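Local structure of cyclohexadienyl dehydratase (Synthetic construct, 5JOS) at residues F167-A171 with S172-D176; K122-S125 with L126-N130; Q230-Q234 with G235-K239; T91-P94 with E95-K98; W71-L74 with M75-Q79. The protein probably dehydrates prephenate to phenylpyruvate and arogenate to phenylalanine, with a periplasmic binding protein fold serving as an enzyme scaffold. All blocks are in the same frame, centred on the assembly; numbering follows the deposited sequence.

All five contacts are helix ends, and they fall into two groups consistent with the two lobes of a periplasmic binding protein. Contacts 1 and 2 lie together, their centres about 17 Å apart, and meet where D176 O is 4.1 Å from F123 CE2. In contact 1 the side chain of E169 is about 14 Å from the bound benzoic acid, and that of A171 about 9 Å from the sodium ion. Contacts 4 and 5 pack directly, with centres about 12 Å apart and R96 CG 3.9 Å from M75 SD. Contact 3 stands about 25 Å from contact 4 and about 33 Å from contact 1, centre to centre.

Contact 1: residues F167-A171 with S172-D176; sequences FQEVA and SGRAD
E169 and R174 form a side-on salt bridge across the end of helix 166-171. R174 NE reaches E169 OE1 at 2.9 Å and R174 NH2 reaches E169 OE2 at 3.0 Å, both nearly straight. The carboxylate lies at the guanidinium edge, but the two planes are 47° apart, and both oxygens are met from above the carboxylate plane. E169 manages this by bending at chi2 (-58°), which curls its acid back toward the turn. S172 is the third partner: its OG lies over the centre of the guanidinium, 3.0 Å above the plane, and donates to a lone pair of Q168 O at 2.9 Å. Serine suits the place because its short hydroxyl folds back to the carbonyl of Q168, which S172 N also reaches. G173, with positive phi, completes a Schellman motif: G173 N bonds V170 O and R174 N bonds E169 O. Beneath, V170 packs on M178 of strand 177-181 and L195 of strand 195-197, while R116 and R135 form salt bridges with D176 just before the former.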
loop_
_atom_site.group_PDB
_atom_site.type_symbol
_atom_site.label_atom_id
_atom_site.label_comp_id
_atom_site.label_asym_id
_atom_site.label_seq_id
_atom_site.Cartn_x
_atom_site.Cartn_y
_atom_site.Cartn_z
ATOM N N PHE A 167 -11.097 -18.604 3.962
ATOM C CA PHE A 167 -9.900 -18.497 4.784
ATOM C C PHE A 167 -9.824 -19.621 5.825
ATOM O O PHE A 167 -8.761 -20.086 6.206
ATOM C CB PHE A 167 -9.800 -17.115 5.447
ATOM C CG PHE A 167 -10.807 -16.864 6.494
ATOM C CD1 PHE A 167 -10.528 -17.154 7.787
ATOM C CD2 PHE A 167 -12.039 -16.345 6.183
ATOM C CE1 PHE A 167 -11.463 -16.954 8.822
ATOM C CE2 PHE A 167 -12.971 -16.132 7.167
ATOM C CZ PHE A 167 -12.704 -16.433 8.497
ATOM N N GLN A 168 -10.997 -20.009 6.308
ATOM C CA GLN A 168 -11.118 -21.037 7.305
ATOM C C GLN A 168 -10.869 -22.427 6.743
ATOM O O GLN A 168 -10.413 -23.319 7.470
ATOM C CB GLN A 168 -12.520 -20.955 7.909
ATOM C CG GLN A 168 -12.674 -21.819 9.093
ATOM C CD GLN A 168 -11.577 -21.580 10.131
ATOM O OE1 GLN A 168 -11.359 -20.430 10.570
ATOM N NE2 GLN A 168 -10.872 -22.671 10.520
ATOM N N GLU A 169 -11.132 -22.620 5.445
ATOM C CA GLU A 169 -10.695 -23.851 4.782
ATOM C C GLU A 169 -9.185 -23.976 4.810
ATOM O O GLU A 169 -8.678 -25.068 4.914
ATOM C CB GLU A 169 -11.113 -23.872 3.322
ATOM C CG GLU A 169 -12.621 -23.832 3.115
ATOM C CD GLU A 169 -13.301 -24.973 3.782
ATOM O OE1 GLU A 169 -12.971 -26.106 3.460
ATOM O OE2 GLU A 169 -14.135 -24.741 4.672
ATOM N N VAL A 170 -8.458 -22.868 4.599
ATOM C CA VAL A 170 -7.007 -22.905 4.688
ATOM C C VAL A 170 -6.563 -23.281 6.107
ATOM O O VAL A 170 -5.772 -24.169 6.284
ATOM C CB VAL A 170 -6.358 -21.578 4.226
ATOM C CG1 VAL A 170 -4.871 -21.572 4.467
ATOM C CG2 VAL A 170 -6.598 -21.403 2.727
ATOM N N ALA A 171 -7.066 -22.565 7.102
ATOM C CA ALA A 171 -6.696 -22.741 8.484
ATOM C C ALA A 171 -6.950 -24.104 8.949
ATOM O O ALA A 171 -6.183 -24.562 9.758
ATOM C CB ALA A 171 -7.469 -21.816 9.420
ATOM N N SER A 172 -8.057 -24.720 8.531
ATOM C CA SER A 172 -8.419 -26.015 9.088
ATOM C C SER A 172 -7.708 -27.069 8.269
ATOM O O SER A 172 -7.853 -28.214 8.551
ATOM C CB SER A 172 -9.935 -26.244 8.945
ATOM O OG SER A 172 -10.205 -26.218 7.514
ATOM N N GLY A 173 -6.990 -26.726 7.210
ATOM C CA GLY A 173 -6.178 -27.746 6.513
ATOM C C GLY A 173 -6.923 -28.421 5.377
ATOM O O GLY A 173 -6.466 -29.450 4.824
ATOM N N ARG A 174 -8.048 -27.839 4.989
ATOM C CA ARG A 174 -8.808 -28.386 3.888
ATOM C C ARG A 174 -8.407 -27.779 2.560
ATOM O O ARG A 174 -8.908 -28.186 1.558
ATOM C CB ARG A 174 -10.342 -28.304 4.155
ATOM C CG ARG A 174 -10.827 -29.184 5.350
ATOM C CD ARG A 174 -12.362 -29.124 5.563
ATOM N NE ARG A 174 -12.818 -27.759 5.892
ATOM C CZ ARG A 174 -12.972 -27.278 7.125
ATOM N NH1 ARG A 174 -12.735 -28.023 8.182
ATOM N NH2 ARG A 174 -13.361 -26.029 7.314
ATOM N N ALA A 175 -7.598 -26.706 2.555
ATOM C CA ALA A 175 -6.992 -26.157 1.347
ATOM C C ALA A 175 -5.675 -25.629 1.826
ATOM O O ALA A 175 -5.458 -25.463 3.045
ATOM C CB ALA A 175 -7.812 -25.020 0.812
ATOM N N ASP A 176 -4.827 -25.290 0.903
ATOM C CA ASP A 176 -3.459 -24.850 1.244
ATOM C C ASP A 176 -3.152 -23.371 0.997
ATOM O O ASP A 176 -2.301 -22.777 1.687
ATOM C CB ASP A 176 -2.479 -25.602 0.347
ATOM C CG ASP A 176 -2.474 -27.105 0.644
ATOM O OD1 ASP A 176 -2.481 -27.407 1.837
ATOM O OD2 ASP A 176 -2.573 -27.943 -0.255
#

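Contact 2: residues K122-S125 with L126-N130; sequences KFKS and LEDIN
S125 and D128 meet at the start of helix 126-129. S125 OG accepts from D128 N at 3.1 Å; with chi1 at 62° it sits between its own backbone N and carbonyl carbon, facing the first turn. D128 in turn bonds the residue before the cap: its OD2 takes the N-H of K124 at 3.1 Å in a nearly straight bond (170°), on the anti side of the carboxylate. Aspartate suits the place because its short carboxylate, one turn on, reaches the K124 N-H. The close packing lies below, where F123 CD1 touches I129 CG1 at 3.7 Å and D128 O comes to the edge of the ring; V115, V134 and L152 continue this apolar layer. The other side is looser and faces solvent. There K124 runs outward to the carbonyl of D121, and E127 approaches only S125, its OE1 3.4 Å from S125 CB. A serine that accepts from the backbone N-H three residues on is a helix N-cap, here on a helix of little more than one turn.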
loop_
_atom_site.group_PDB
_atom_site.type_symbol
_atom_site.label_atom_id
_atom_site.label_comp_id
_atom_site.label_asym_id
_atom_site.label_seq_id
_atom_site.Cartn_x
_atom_site.Cartn_y
_atom_site.Cartn_z
ATOM N N LYS A 122 7.111 -21.718 3.200
ATOM C CA LYS A 122 6.989 -22.727 2.201
ATOM C C LYS A 122 6.326 -22.213 0.946
ATOM O O LYS A 122 6.543 -22.793 -0.090
ATOM C CB LYS A 122 6.215 -23.881 2.779
ATOM C CG LYS A 122 5.599 -24.736 1.737
ATOM C CD LYS A 122 4.860 -25.897 2.361
ATOM C CE LYS A 122 4.555 -26.876 1.236
ATOM N NZ LYS A 122 3.742 -28.027 1.671
ATOM N N PHE A 123 5.512 -21.158 1.012
ATOM C CA PHE A 123 4.896 -20.652 -0.190
ATOM C C PHE A 123 5.282 -19.196 -0.378
ATOM O O PHE A 123 4.570 -18.281 0.077
ATOM C CB PHE A 123 3.376 -20.767 -0.097
ATOM C CG PHE A 123 2.858 -22.183 -0.094
ATOM C CD1 PHE A 123 2.986 -22.975 -1.204
ATOM C CD2 PHE A 123 2.154 -22.680 0.997
ATOM C CE1 PHE A 123 2.463 -24.275 -1.228
ATOM C CE2 PHE A 123 1.608 -23.952 0.993
ATOM C CZ PHE A 123 1.755 -24.763 -0.123
ATOM N N LYS A 124 6.400 -18.947 -1.042
ATOM C CA LYS A 124 6.835 -17.568 -1.186
ATOM C C LYS A 124 7.058 -17.098 -2.593
ATOM O O LYS A 124 7.367 -15.924 -2.815
ATOM C CB LYS A 124 8.013 -17.238 -0.275
ATOM C CG LYS A 124 9.017 -18.334 -0.006
ATOM C CD LYS A 124 10.299 -17.699 0.540
ATOM C CE LYS A 124 11.394 -18.713 0.873
ATOM N NZ LYS A 124 11.209 -19.277 2.250
ATOM N N SER A 125 6.857 -17.984 -3.548
ATOM C CA SER A 125 6.943 -17.626 -4.946
ATOM C C SER A 125 5.823 -18.314 -5.706
ATOM O O SER A 125 5.126 -19.236 -5.181
ATOM C CB SER A 125 8.271 -18.079 -5.535
ATOM O OG SER A 125 8.324 -19.485 -5.426
ATOM N N LEU A 126 5.647 -17.835 -6.934
ATOM C CA LEU A 126 4.763 -18.458 -7.875
ATOM C C LEU A 126 5.119 -19.949 -7.982
ATOM O O LEU A 126 4.239 -20.798 -7.887
ATOM C CB LEU A 126 4.875 -17.768 -9.219
ATOM C CG LEU A 126 3.956 -18.330 -10.293
ATOM C CD1 LEU A 126 2.543 -18.071 -9.914
ATOM C CD2 LEU A 126 4.279 -17.664 -11.630
ATOM N N GLU A 127 6.411 -20.250 -8.070
ATOM C CA GLU A 127 6.897 -21.607 -8.291
ATOM C C GLU A 127 6.450 -22.510 -7.147
ATOM O O GLU A 127 6.126 -23.667 -7.352
ATOM C CB GLU A 127 8.457 -21.658 -8.413
ATOM C CG GLU A 127 9.087 -20.950 -9.638
ATOM C CD GLU A 127 8.691 -19.439 -9.817
ATOM O OE1 GLU A 127 8.614 -18.647 -8.821
ATOM O OE2 GLU A 127 8.452 -19.011 -10.979
ATOM N N ASP A 128 6.513 -21.993 -5.938
ATOM C CA ASP A 128 6.208 -22.781 -4.757
ATOM C C ASP A 128 4.737 -23.168 -4.744
ATOM O O ASP A 128 4.346 -24.166 -4.157
ATOM C CB ASP A 128 6.459 -21.923 -3.506
ATOM C CG ASP A 128 7.905 -21.722 -3.255
ATOM O OD1 ASP A 128 8.642 -22.279 -4.042
ATOM O OD2 ASP A 128 8.303 -21.017 -2.317
ATOM N N ILE A 129 3.924 -22.313 -5.349
ATOM C CA ILE A 129 2.481 -22.416 -5.244
ATOM C C ILE A 129 1.909 -23.207 -6.411
ATOM O O ILE A 129 0.983 -24.005 -6.216
ATOM C CB ILE A 129 1.810 -21.014 -5.086
ATOM C CG1 ILE A 129 2.269 -20.384 -3.750
ATOM C CG2 ILE A 129 0.292 -21.121 -5.142
ATOM C CD1 ILE A 129 2.121 -18.894 -3.691
ATOM N N ASN A 130 2.437 -22.968 -7.600
ATOM C CA ASN A 130 1.991 -23.637 -8.788
ATOM C C ASN A 130 2.547 -25.090 -8.862
ATOM O O ASN A 130 3.340 -25.418 -9.744
ATOM C CB ASN A 130 2.481 -22.830 -9.966
ATOM C CG ASN A 130 1.899 -23.317 -11.260
ATOM O OD1 ASN A 130 0.781 -23.807 -11.328
ATOM N ND2 ASN A 130 2.675 -23.205 -12.293
#

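Contact 3: residues Q230-Q234 with G235-K239; sequences QMKQQ and GTYEK
M231 and Y237 cross at about a right angle, and M231 CG lies 3.5 Å from Y237 CE2 on an oblique approach to the ring. M231 is bent at chi2 (77°), which carries its sulfur and methyl away from the tyrosine and over to T236, where M231 CE is 3.9 Å from T236 CG2. The unbranched, flexible methionine thus touches both neighbours, the ring through CG and the threonine methyl through CE. On the outer side Q234 and T236 run side by side in the same direction; Q234 NE2 donates to T236 OG1 at 3.3 Å, with the hydroxyl close to the amide plane. K232 slants past the same tyrosine, its CG 4.1 Å from Y237 CD2, before its amine bonds the carbonyl of P105. The backbone joining helices 218-233 and 236-245 forms a Schellman motif: G235 N bonds K232 O at 3.1 Å and T236 N makes a weak bond to M231 O. G235 has positive phi, which glycine adopts readily for lack of a side chain. A water links K232 O to E238 N. The contact divides by chemistry: the apolar part of M231 and the Y237 ring, whose OH bonds Y211, lie against helix 48-60, and the Q234 amide and T236 hydroxyl pair on the exposed side.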
loop_
_atom_site.group_PDB
_atom_site.type_symbol
_atom_site.label_atom_id
_atom_site.label_comp_id
_atom_site.label_asym_id
_atom_site.label_seq_id
_atom_site.Cartn_x
_atom_site.Cartn_y
_atom_site.Cartn_z
ATOM N N GLN A 230 15.888 6.398 0.953
ATOM C CA GLN A 230 16.647 6.359 2.180
ATOM C C GLN A 230 15.898 5.600 3.273
ATOM O O GLN A 230 16.429 4.819 4.009
ATOM C CB GLN A 230 16.882 7.783 2.650
ATOM C CG GLN A 230 17.353 7.918 4.068
ATOM C CD GLN A 230 17.761 9.353 4.386
ATOM O OE1 GLN A 230 18.901 9.774 4.116
ATOM N NE2 GLN A 230 16.840 10.095 4.988
ATOM N N MET A 231 14.631 5.875 3.334
ATOM C CA MET A 231 13.706 5.202 4.179
ATOM C C MET A 231 13.651 3.671 3.965
ATOM O O MET A 231 13.625 2.862 4.922
ATOM C CB MET A 231 12.419 5.818 3.831
ATOM C CG MET A 231 11.430 5.864 4.868
ATOM S SD MET A 231 11.565 7.095 6.189
ATOM C CE MET A 231 9.809 7.029 6.434
ATOM N N LYS A 232 13.648 3.261 2.714
ATOM C CA LYS A 232 13.794 1.824 2.438
ATOM C C LYS A 232 15.077 1.276 2.968
ATOM O O LYS A 232 15.092 0.262 3.660
ATOM C CB LYS A 232 13.682 1.503 0.958
ATOM C CG LYS A 232 12.232 1.495 0.579
ATOM C CD LYS A 232 11.988 1.772 -0.880
ATOM C CE LYS A 232 10.801 2.717 -0.960
ATOM N NZ LYS A 232 9.991 2.442 -2.167
ATOM N N GLN A 233 16.158 1.966 2.642
ATOM C CA GLN A 233 17.486 1.459 2.924
ATOM C C GLN A 233 17.721 1.290 4.384
ATOM O O GLN A 233 18.319 0.298 4.784
ATOM C CB GLN A 233 18.587 2.374 2.346
ATOM C CG GLN A 233 18.780 2.164 0.857
ATOM C CD GLN A 233 19.440 0.820 0.572
ATOM O OE1 GLN A 233 18.780 -0.132 0.149
ATOM N NE2 GLN A 233 20.750 0.724 0.837
ATOM N N GLN A 234 17.277 2.227 5.212
ATOM C CA GLN A 234 17.537 2.034 6.632
ATOM C C GLN A 234 16.489 1.204 7.390
ATOM O O GLN A 234 16.572 1.074 8.607
ATOM C CB GLN A 234 17.725 3.345 7.299
ATOM C CG GLN A 234 16.441 4.051 7.584
ATOM C CD GLN A 234 16.631 5.535 7.387
ATOM O OE1 GLN A 234 17.781 6.015 7.306
ATOM N NE2 GLN A 234 15.507 6.270 7.246
ATOM N N GLY A 235 15.515 0.642 6.697
ATOM C CA GLY A 235 14.655 -0.368 7.341
ATOM C C GLY A 235 13.376 0.210 7.894
ATOM O O GLY A 235 12.593 -0.505 8.505
ATOM N N THR A 236 13.140 1.492 7.657
ATOM C CA THR A 236 11.979 2.120 8.241
ATOM C C THR A 236 10.696 1.573 7.608
ATOM O O THR A 236 9.722 1.394 8.319
ATOM C CB THR A 236 12.043 3.647 8.068
ATOM O OG1 THR A 236 13.385 4.037 8.336
ATOM C CG2 THR A 236 11.056 4.347 9.028
ATOM N N TYR A 237 10.665 1.308 6.303
ATOM C CA TYR A 237 9.430 0.743 5.760
ATOM C C TYR A 237 9.190 -0.696 6.304
ATOM O O TYR A 237 8.028 -1.090 6.497
ATOM C CB TYR A 237 9.305 0.757 4.235
ATOM C CG TYR A 237 8.745 2.084 3.725
ATOM C CD1 TYR A 237 7.409 2.377 3.837
ATOM C CD2 TYR A 237 9.565 3.081 3.219
ATOM C CE1 TYR A 237 6.878 3.595 3.458
ATOM C CE2 TYR A 237 9.020 4.330 2.833
ATOM C CZ TYR A 237 7.676 4.559 2.934
ATOM O OH TYR A 237 7.032 5.705 2.524
ATOM N N GLU A 238 10.228 -1.454 6.530
ATOM C CA GLU A 238 10.034 -2.785 7.082
ATOM C C GLU A 238 9.299 -2.698 8.429
ATOM O O GLU A 238 8.393 -3.458 8.679
ATOM C CB GLU A 238 11.364 -3.489 7.332
ATOM C CG GLU A 238 11.958 -4.086 6.106
ATOM C CD GLU A 238 13.396 -4.528 6.325
ATOM O OE1 GLU A 238 14.189 -4.373 5.366
ATOM O OE2 GLU A 238 13.746 -4.995 7.449
ATOM N N LYS A 239 9.721 -1.767 9.285
ATOM C CA LYS A 239 9.146 -1.629 10.636
ATOM C C LYS A 239 7.704 -1.158 10.534
ATOM O O LYS A 239 6.842 -1.592 11.251
ATOM C CB LYS A 239 9.932 -0.614 11.465
ATOM C CG LYS A 239 10.931 -1.270 12.361
ATOM C CD LYS A 239 12.250 -1.531 11.664
ATOM C CE LYS A 239 13.395 -1.125 12.585
ATOM N NZ LYS A 239 14.709 -1.121 11.876
HETATM O O HOH W 1 12.404 -0.643 4.763
#

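Contact 4: residues T91-P94 with E95-K98; sequences TVTP and ERQK
T93 and R96 carry the capping bond of helix 94-97: R96 N donates to T93 OG1 at 3.1 Å. The threonine holds its hydroxyl between its own backbone N and carbonyl carbon (chi1 64°), where it faces the first turn. Two backbone bonds follow, Q97 N to T93 O at 2.8 Å and K98 N to P94 O. Proline suits the first helical position because no N-H is needed there. The second kind of bond is a charged one to a backbone carbonyl. The R96 chain runs extended past T93 OG1 and delivers NH1 to T91 O at 3.0 Å, on a lone pair in the carbonyl plane, with the oxygen also in the guanidinium plane; this ties the incoming loop to the helix. Water makes a third link, 2.6 Å from T93 OG1 and donating to E95 OE1 at 2.7 Å, so the acid is joined to the cap without touching it. Apolar contact is slight: V92 CG1 lies 3.9 Å from Q97 CG. Around this short surface helix, V92, R96 and Q97 all rest on F102 of strand 101-102, R96 also meets W71, and T91 OG1 bonds K209 while the V92 backbone pairs with E208, both on strand 205-213.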
loop_
_atom_site.group_PDB
_atom_site.type_symbol
_atom_site.label_atom_id
_atom_site.label_comp_id
_atom_site.label_asym_id
_atom_site.label_seq_id
_atom_site.Cartn_x
_atom_site.Cartn_y
_atom_site.Cartn_z
ATOM N N THR A 91 -3.605 4.867 -4.194
ATOM C CA THR A 91 -3.175 3.996 -5.284
ATOM C C THR A 91 -2.892 4.839 -6.546
ATOM O O THR A 91 -3.650 5.749 -6.861
ATOM C CB THR A 91 -4.300 3.018 -5.656
ATOM O OG1 THR A 91 -4.617 2.211 -4.508
ATOM C CG2 THR A 91 -3.891 2.125 -6.743
ATOM N N VAL A 92 -1.832 4.489 -7.240
ATOM C CA VAL A 92 -1.440 5.114 -8.484
ATOM C C VAL A 92 -2.353 4.630 -9.584
ATOM O O VAL A 92 -2.303 3.489 -9.923
ATOM C CB VAL A 92 -0.025 4.738 -8.863
ATOM C CG1 VAL A 92 0.385 5.452 -10.151
ATOM C CG2 VAL A 92 0.947 5.129 -7.791
ATOM N N THR A 93 -3.242 5.466 -10.052
ATOM C CA THR A 93 -4.148 5.118 -11.139
ATOM C C THR A 93 -3.898 6.059 -12.329
ATOM O O THR A 93 -3.442 7.212 -12.134
ATOM C CB THR A 93 -5.616 5.274 -10.699
ATOM O OG1 THR A 93 -5.890 6.637 -10.392
ATOM C CG2 THR A 93 -5.968 4.450 -9.415
ATOM N N PRO A 94 -4.194 5.613 -13.542
ATOM C CA PRO A 94 -4.066 6.475 -14.694
ATOM C C PRO A 94 -4.869 7.762 -14.506
ATOM O O PRO A 94 -4.389 8.836 -14.796
ATOM C CB PRO A 94 -4.680 5.625 -15.842
ATOM C CG PRO A 94 -4.559 4.195 -15.365
ATOM C CD PRO A 94 -4.710 4.261 -13.885
ATOM N N GLU A 95 -6.112 7.676 -14.064
ATOM C CA GLU A 95 -6.865 8.904 -13.854
ATOM C C GLU A 95 -6.129 9.878 -12.932
ATOM O O GLU A 95 -6.180 11.109 -13.143
ATOM C CB GLU A 95 -8.309 8.644 -13.365
ATOM C CG GLU A 95 -8.933 9.706 -12.417
ATOM C CD GLU A 95 -10.183 9.176 -11.621
ATOM O OE1 GLU A 95 -10.078 8.916 -10.339
ATOM O OE2 GLU A 95 -11.262 9.017 -12.311
ATOM N N ARG A 96 -5.494 9.364 -11.885
ATOM C CA ARG A 96 -4.829 10.235 -10.942
ATOM C C ARG A 96 -3.508 10.773 -11.513
ATOM O O ARG A 96 -3.136 11.891 -11.232
ATOM C CB ARG A 96 -4.551 9.532 -9.617
ATOM C CG ARG A 96 -5.834 9.394 -8.776
ATOM C CD ARG A 96 -5.702 8.362 -7.650
ATOM N NE ARG A 96 -6.935 8.245 -6.909
ATOM C CZ ARG A 96 -7.231 7.285 -6.038
ATOM N NH1 ARG A 96 -6.320 6.379 -5.717
ATOM N NH2 ARG A 96 -8.443 7.252 -5.437
ATOM N N GLN A 97 -2.790 9.974 -12.278
ATOM C CA GLN A 97 -1.561 10.447 -12.898
ATOM C C GLN A 97 -1.743 11.497 -13.928
ATOM O O GLN A 97 -0.786 12.209 -14.258
ATOM C CB GLN A 97 -0.899 9.345 -13.655
ATOM C CG GLN A 97 -0.361 8.329 -12.670
ATOM C CD GLN A 97 0.002 7.052 -13.418
ATOM O OE1 GLN A 97 -0.891 6.349 -13.973
ATOM N NE2 GLN A 97 1.283 6.691 -13.381
ATOM N N LYS A 98 -2.930 11.578 -14.510
ATOM C CA LYS A 98 -3.181 12.626 -15.465
ATOM C C LYS A 98 -3.114 14.008 -14.863
ATOM O O LYS A 98 -2.847 14.975 -15.548
ATOM C CB LYS A 98 -4.562 12.443 -16.101
ATOM C CG LYS A 98 -4.496 11.482 -17.267
ATOM C CD LYS A 98 -5.870 11.023 -17.720
ATOM C CE LYS A 98 -6.749 12.180 -18.148
ATOM N NZ LYS A 98 -7.859 11.691 -19.030
HETATM O O HOH W 2 -8.439 6.862 -9.813
#

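Contact 5: residues W71-L74 with M75-Q79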
loop_
_atom_site.group_PDB
_atom_site.type_symbol
_atom_site.label_atom_id
_atom_site.label_comp_id
_atom_site.label_asym_id
_atom_site.label_seq_id
_atom_site.Cartn_x
_atom_site.Cartn_y
_atom_site.Cartn_z
ATOM N N TRP A 71 -12.142 11.638 -0.813
ATOM C CA TRP A 71 -11.833 11.012 -2.088
ATOM C C TRP A 71 -12.408 11.781 -3.281
ATOM O O TRP A 71 -11.721 11.882 -4.271
ATOM C CB TRP A 71 -12.187 9.499 -2.100
ATOM C CG TRP A 71 -11.363 8.772 -1.054
ATOM C CD1 TRP A 71 -11.748 8.482 0.238
ATOM C CD2 TRP A 71 -10.012 8.405 -1.155
ATOM N NE1 TRP A 71 -10.714 7.916 0.901
ATOM C CE2 TRP A 71 -9.631 7.868 0.087
ATOM C CE3 TRP A 71 -9.069 8.454 -2.184
ATOM C CZ2 TRP A 71 -8.378 7.417 0.332
ATOM C CZ3 TRP A 71 -7.831 8.049 -1.918
ATOM C CH2 TRP A 71 -7.484 7.505 -0.668
ATOM N N PRO A 72 -13.612 12.348 -3.160
ATOM C CA PRO A 72 -14.242 13.133 -4.184
ATOM C C PRO A 72 -13.552 14.457 -4.446
ATOM O O PRO A 72 -13.687 14.967 -5.487
ATOM C CB PRO A 72 -15.643 13.445 -3.589
ATOM C CG PRO A 72 -15.904 12.245 -2.738
ATOM C CD PRO A 72 -14.584 12.067 -2.072
ATOM N N THR A 73 -12.810 15.010 -3.517
ATOM C CA THR A 73 -12.159 16.296 -3.786
ATOM C C THR A 73 -10.651 16.197 -3.767
ATOM O O THR A 73 -9.957 17.205 -3.791
ATOM C CB THR A 73 -12.538 17.289 -2.685
ATOM O OG1 THR A 73 -12.177 16.717 -1.440
ATOM C CG2 THR A 73 -14.036 17.587 -2.724
ATOM N N LEU A 74 -10.120 14.992 -3.713
ATOM C CA LEU A 74 -8.679 14.839 -3.562
ATOM C C LEU A 74 -7.924 15.532 -4.691
ATOM O O LEU A 74 -6.889 16.183 -4.481
ATOM C CB LEU A 74 -8.355 13.383 -3.662
ATOM C CG LEU A 74 -6.917 12.932 -3.550
ATOM C CD1 LEU A 74 -6.379 13.255 -2.145
ATOM C CD2 LEU A 74 -6.771 11.434 -3.820
ATOM N N MET A 75 -8.403 15.321 -5.914
ATOM C CA MET A 75 -7.648 15.760 -7.062
ATOM C C MET A 75 -7.811 17.255 -7.188
ATOM O O MET A 75 -6.824 17.916 -7.485
ATOM C CB MET A 75 -8.082 15.044 -8.376
ATOM C CG MET A 75 -7.887 13.502 -8.394
ATOM S SD MET A 75 -6.186 13.119 -7.753
ATOM C CE MET A 75 -5.254 14.253 -8.878
ATOM N N SER A 76 -9.018 17.781 -6.971
ATOM C CA SER A 76 -9.192 19.237 -7.151
ATOM C C SER A 76 -8.532 19.999 -6.005
ATOM O O SER A 76 -7.932 21.035 -6.257
ATOM C CB SER A 76 -10.668 19.645 -7.363
ATOM O OG SER A 76 -11.370 19.203 -6.255
ATOM N N ASP A 77 -8.598 19.494 -4.767
ATOM C CA ASP A 77 -7.833 20.086 -3.669
ATOM C C ASP A 77 -6.350 20.138 -3.987
ATOM O O ASP A 77 -5.675 21.162 -3.823
ATOM C CB ASP A 77 -8.011 19.329 -2.358
ATOM C CG ASP A 77 -9.368 19.534 -1.779
ATOM O OD1 ASP A 77 -10.114 20.377 -2.311
ATOM O OD2 ASP A 77 -9.746 18.790 -0.870
ATOM N N LEU A 78 -5.832 19.039 -4.498
ATOM C CA LEU A 78 -4.424 19.031 -4.852
ATOM C C LEU A 78 -4.144 20.094 -5.913
ATOM O O LEU A 78 -3.184 20.841 -5.815
ATOM C CB LEU A 78 -4.014 17.666 -5.383
ATOM C CG LEU A 78 -2.529 17.562 -5.801
ATOM C CD1 LEU A 78 -1.658 17.778 -4.590
ATOM C CD2 LEU A 78 -2.138 16.249 -6.428
ATOM N N GLN A 79 -4.975 20.182 -6.950
ATOM C CA GLN A 79 -4.687 21.156 -7.994
ATOM C C GLN A 79 -4.829 22.619 -7.568
ATOM O O GLN A 79 -4.237 23.489 -8.205
ATOM C CB GLN A 79 -5.589 20.941 -9.175
ATOM C CG GLN A 79 -5.109 19.799 -10.024
ATOM C CD GLN A 79 -6.160 19.433 -11.037
ATOM O OE1 GLN A 79 -6.948 18.528 -10.799
ATOM N NE2 GLN A 79 -6.230 20.182 -12.132
HETATM O O HOH W 3 -10.620 13.485 -6.291
HETATM O O HOH W 4 -11.305 16.014 -6.984
#
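Helix 74-79 begins with T73 at the N-cap position; its side chain makes no capping bond, and waters accept from the N-H groups of M75 and S76. T73 and D77 meet across the first turn: D77 N donates to T73 O at 2.8 Å, and L78 N continues the helix to L74 O at 3.0 Å. The D77 carboxylate folds back over the same turn because CG lies beside its own backbone N (chi1 -73°), which leaves D77 OD2 3.2 Å from T73 OG1. T70 OG1 is a further partner of the hydroxyl, and T69 OG1 of the carboxylate. Threonine and aspartate suit the place because both are short enough to meet over one turn. One water accepts from M75 N at 2.9 Å and donates to W71 O at 2.8 Å. A second does the same between S76 N and P72 O, so two N-H groups of the first turn are met by the preceding loop at one remove. S76 is exposed, while L74, M75 and L78 touch M212 of strand 205-213, and L78 also packs on F83 and A100. W71 and M75 both touch helix 94-97, and W71 NE1 bonds D32, which sets the loop after strand 63-68 between these elements.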